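Cystatin (Fasciola hepatica, PDB 6I1M) probably inhibits papain-like cysteine proteases as a secreted, disulfide-containing member of the stefin branch of the cystatin superfamily. Local coordinates at residues V32-V43 with F55-C66. Numbering follows the deposited sequence.
Sequences VVSSCELELLQV and FKVSGGATCPGC. Unlike the reference sequence in segment 32-43: Val33 (reference Glu).
Over one face of the Phe55 ring lies Val43 CG2, 3.6 Å from the ring centroid and 22° off the normal, a CH-pi contact displaced toward the rim at CE1. The Val43 and Phe55 side chains lie side by side and point the same way, and with CG2 anti to the Val43 nitrogen that methyl sits over the ring. Leu40 CD1 and the carbonyl oxygen of Gln42 approach the ring obliquely, and Phe18 of helix 12-28 meets it with planes about 50° apart. Further along the same buried side, Leu40 CD2 presses on Val57 CG1 at 3.4 Å, tighter than usual carbon contact, and Leu38 CD1 reaches Val57 CG2. Ile22 and Leu26 of the helix pack on Leu38, as expected of the cystatin fold, in which an antiparallel sheet wraps around one long helix.

Strands 38-43 and 55-59 run antiparallel in one beta hairpin, the N-to-C directions of these short segments 146° apart. Glu39 and Ser58 form a hydrogen-bonded pair, and the bond from Glu39 N to Ser58 O is nearly straight. A classic beta bulge follows, Leu41 and Gln42 both facing Lys56: Leu41 N binds Lys56 O at 2.8 Å, whereas Lys56 N reaches Gln42 O at 3.2 Å from above the carbonyl plane. The extra residue turns Leu41 toward the neighbouring strand, where its CD1 rests 3.8 Å from Ser58 CB. Gln42 CG meets Lys56 CB, while Lys56 NZ bonds to Ser91 O.

Beyond the strands, the disulfide Cys36-Cys63 (SG to SG 2.1 Å) ties together two type I turns, Val33 to Cys36 and Gly60 to Cys63. Next to it, Ser35 OG and Thr62 OG1 share a hydrogen bond of 2.9 Å, and one water bridges Val33 N to Thr62 O.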
loop_
_atom_site.group_PDB
_atom_site.type_symbol
_atom_site.label_atom_id
_atom_site.label_comp_id
_atom_site.label_asym_id
_atom_site.label_seq_id
_atom_site.Cartn_x
_atom_site.Cartn_y
_atom_site.Cartn_z
ATOM N N VAL A 32 2.879 -12.235 6.014
ATOM C CA VAL A 32 4.363 -12.119 6.101
ATOM C C VAL A 32 4.772 -12.350 7.561
ATOM O O VAL A 32 3.928 -12.218 8.479
ATOM C CB VAL A 32 4.864 -10.772 5.534
ATOM C CG1 VAL A 32 4.443 -10.526 4.079
ATOM C CG2 VAL A 32 4.427 -9.608 6.390
ATOM N N VAL A 33 6.023 -12.727 7.769
ATOM C CA VAL A 33 6.633 -12.861 9.118
ATOM C C VAL A 33 7.166 -11.492 9.555
ATOM O O VAL A 33 7.330 -10.583 8.706
ATOM C CB VAL A 33 7.718 -13.957 9.141
ATOM C CG1 VAL A 33 7.113 -15.332 8.890
ATOM C CG2 VAL A 33 8.850 -13.659 8.170
ATOM N N SER A 34 7.413 -11.346 10.852
ATOM C CA SER A 34 7.711 -10.049 11.506
ATOM C C SER A 34 9.024 -9.470 10.961
ATOM O O SER A 34 9.139 -8.222 10.930
ATOM C CB SER A 34 7.734 -10.197 13.006
ATOM O OG SER A 34 8.719 -11.134 13.391
ATOM N N SER A 35 9.924 -10.333 10.475
ATOM C CA SER A 35 11.273 -9.975 9.942
ATOM C C SER A 35 11.238 -9.436 8.492
ATOM O O SER A 35 12.317 -9.061 7.957
ATOM C CB SER A 35 12.152 -11.194 10.029
ATOM O OG SER A 35 11.942 -12.044 8.897
ATOM N N CYS A 36 10.058 -9.424 7.849
ATOM C CA CYS A 36 9.860 -9.077 6.411
ATOM C C CYS A 36 10.455 -7.700 6.081
ATOM O O CYS A 36 10.043 -6.712 6.719
ATOM C CB CYS A 36 8.381 -9.068 6.044
ATOM S SG CYS A 36 8.070 -8.645 4.305
ATOM N N GLU A 37 11.355 -7.634 5.093
ATOM C CA GLU A 37 11.805 -6.372 4.453
ATOM C C GLU A 37 10.832 -6.098 3.319
ATOM O O GLU A 37 10.876 -6.822 2.326
ATOM C CB GLU A 37 13.248 -6.441 3.943
ATOM C CG GLU A 37 14.239 -6.582 5.082
ATOM C CD GLU A 37 15.716 -6.527 4.704
ATOM O OE1 GLU A 37 16.055 -6.067 3.557
ATOM O OE2 GLU A 37 16.525 -6.920 5.563
ATOM N N LEU A 38 9.952 -5.125 3.507
ATOM C CA LEU A 38 8.910 -4.809 2.511
ATOM C C LEU A 38 9.286 -3.535 1.757
ATOM O O LEU A 38 9.547 -2.493 2.403
ATOM C CB LEU A 38 7.586 -4.625 3.239
ATOM C CG LEU A 38 6.393 -4.458 2.305
ATOM C CD1 LEU A 38 5.969 -5.812 1.744
ATOM C CD2 LEU A 38 5.258 -3.769 3.044
ATOM N N GLU A 39 9.229 -3.616 0.432
ATOM C CA GLU A 39 9.540 -2.519 -0.497
ATOM C C GLU A 39 8.272 -2.058 -1.211
ATOM O O GLU A 39 7.595 -2.893 -1.822
ATOM C CB GLU A 39 10.565 -2.978 -1.520
ATOM C CG GLU A 39 10.944 -1.885 -2.481
ATOM C CD GLU A 39 12.059 -2.311 -3.427
ATOM O OE1 GLU A 39 12.391 -3.504 -3.425
ATOM O OE2 GLU A 39 12.598 -1.454 -4.122
ATOM N N LEU A 40 7.994 -0.759 -1.168
ATOM C CA LEU A 40 6.956 -0.141 -2.020
ATOM C C LEU A 40 7.599 0.072 -3.392
ATOM O O LEU A 40 8.530 0.889 -3.473
ATOM C CB LEU A 40 6.472 1.186 -1.424
ATOM C CG LEU A 40 5.986 1.190 0.034
ATOM C CD1 LEU A 40 5.228 2.461 0.321
ATOM C CD2 LEU A 40 5.091 0.018 0.375
ATOM N N LEU A 41 7.143 -0.662 -4.405
ATOM C CA LEU A 41 7.716 -0.637 -5.777
ATOM C C LEU A 41 7.183 0.577 -6.529
ATOM O O LEU A 41 7.960 1.237 -7.219
ATOM C CB LEU A 41 7.330 -1.915 -6.520
ATOM C CG LEU A 41 7.930 -3.207 -5.989
ATOM C CD1 LEU A 41 7.457 -4.376 -6.823
ATOM C CD2 LEU A 41 9.450 -3.126 -5.966
ATOM N N GLN A 42 5.878 0.816 -6.430
ATOM C CA GLN A 42 5.193 1.882 -7.199
ATOM C C GLN A 42 3.855 2.169 -6.531
ATOM O O GLN A 42 3.422 1.371 -5.672
ATOM C CB GLN A 42 4.965 1.454 -8.648
ATOM C CG GLN A 42 4.164 0.167 -8.749
ATOM C CD GLN A 42 4.069 -0.346 -10.169
ATOM O OE1 GLN A 42 5.017 -0.249 -10.938
ATOM N NE2 GLN A 42 2.939 -0.934 -10.515
ATOM N N VAL A 43 3.260 3.286 -6.902
ATOM C CA VAL A 43 1.944 3.706 -6.381
ATOM C C VAL A 43 1.155 4.319 -7.537
ATOM O O VAL A 43 1.759 5.003 -8.423
ATOM C CB VAL A 43 2.096 4.661 -5.185
ATOM C CG1 VAL A 43 2.662 6.003 -5.631
ATOM C CG2 VAL A 43 0.775 4.802 -4.435
ATOM N N PHE A 55 -0.688 0.620 -3.982
ATOM C CA PHE A 55 0.729 0.200 -3.938
ATOM C C PHE A 55 0.884 -1.197 -4.526
ATOM O O PHE A 55 0.073 -2.073 -4.269
ATOM C CB PHE A 55 1.191 0.221 -2.492
ATOM C CG PHE A 55 1.315 1.622 -1.979
ATOM C CD1 PHE A 55 2.403 2.404 -2.358
ATOM C CD2 PHE A 55 0.363 2.149 -1.117
ATOM C CE1 PHE A 55 2.539 3.689 -1.867
ATOM C CE2 PHE A 55 0.508 3.441 -0.622
ATOM C CZ PHE A 55 1.592 4.200 -1.003
ATOM N N LYS A 56 1.957 -1.396 -5.281
ATOM C CA LYS A 56 2.537 -2.735 -5.516
ATOM C C LYS A 56 3.761 -2.858 -4.602
ATOM O O LYS A 56 4.658 -2.003 -4.706
ATOM C CB LYS A 56 2.900 -2.885 -6.987
ATOM C CG LYS A 56 3.276 -4.296 -7.384
ATOM C CD LYS A 56 3.531 -4.426 -8.866
ATOM C CE LYS A 56 4.402 -5.619 -9.200
ATOM N NZ LYS A 56 3.718 -6.525 -10.154
ATOM N N VAL A 57 3.759 -3.855 -3.721
ATOM C CA VAL A 57 4.800 -4.060 -2.676
ATOM C C VAL A 57 5.471 -5.413 -2.930
ATOM O O VAL A 57 4.786 -6.342 -3.378
ATOM C CB VAL A 57 4.207 -3.924 -1.260
ATOM C CG1 VAL A 57 3.444 -2.611 -1.114
ATOM C CG2 VAL A 57 3.318 -5.098 -0.857
ATOM N N SER A 58 6.769 -5.489 -2.641
ATOM C CA SER A 58 7.630 -6.686 -2.817
ATOM C C SER A 58 8.272 -7.058 -1.478
ATOM O O SER A 58 8.765 -6.157 -0.770
ATOM C CB SER A 58 8.691 -6.439 -3.847
ATOM O OG SER A 58 9.577 -7.531 -3.890
ATOM N N GLY A 59 8.249 -8.341 -1.136
ATOM C CA GLY A 59 8.908 -8.845 0.079
ATOM C C GLY A 59 10.345 -9.239 -0.202
ATOM O O GLY A 59 10.670 -9.573 -1.340
ATOM N N GLY A 60 11.176 -9.224 0.828
ATOM C CA GLY A 60 12.580 -9.644 0.749
ATOM C C GLY A 60 12.705 -11.135 0.969
ATOM O O GLY A 60 11.736 -11.869 0.720
ATOM N N ALA A 61 13.879 -11.575 1.411
ATOM C CA ALA A 61 14.262 -13.002 1.383
ATOM C C ALA A 61 13.286 -13.837 2.232
ATOM O O ALA A 61 12.954 -14.970 1.793
ATOM C CB ALA A 61 15.708 -13.134 1.817
ATOM N N THR A 62 12.837 -13.323 3.391
ATOM C CA THR A 62 11.939 -14.060 4.329
ATOM C C THR A 62 10.455 -13.869 3.974
ATOM O O THR A 62 9.637 -14.497 4.619
ATOM C CB THR A 62 12.214 -13.730 5.805
ATOM O OG1 THR A 62 11.878 -12.367 6.037
ATOM C CG2 THR A 62 13.651 -13.985 6.187
ATOM N N CYS A 63 10.125 -13.075 2.949
ATOM C CA CYS A 63 8.710 -12.831 2.528
ATOM C C CYS A 63 8.625 -12.626 1.014
ATOM O O CYS A 63 8.009 -11.677 0.550
ATOM C CB CYS A 63 8.095 -11.648 3.284
ATOM S SG CYS A 63 9.136 -10.160 3.378
ATOM N N PRO A 64 9.189 -13.531 0.183
ATOM C CA PRO A 64 9.182 -13.319 -1.250
ATOM C C PRO A 64 7.737 -13.299 -1.774
ATOM O O PRO A 64 6.877 -14.028 -1.296
ATOM C CB PRO A 64 9.964 -14.528 -1.764
ATOM C CG PRO A 64 9.769 -15.577 -0.686
ATOM C CD PRO A 64 9.835 -14.787 0.588
ATOM N N GLY A 65 7.496 -12.433 -2.730
ATOM C CA GLY A 65 6.198 -12.308 -3.396
ATOM C C GLY A 65 5.830 -10.850 -3.429
ATOM O O GLY A 65 6.516 -10.040 -2.745
ATOM N N CYS A 66 4.818 -10.541 -4.218
ATOM C CA CYS A 66 4.308 -9.179 -4.418
ATOM C C CYS A 66 2.828 -9.192 -4.065
ATOM O O CYS A 66 2.148 -10.222 -4.275
ATOM C CB CYS A 66 4.541 -8.695 -5.840
ATOM S SG CYS A 66 6.282 -8.293 -6.165
HETATM O O HOH W 1 6.982 -14.260 5.331
#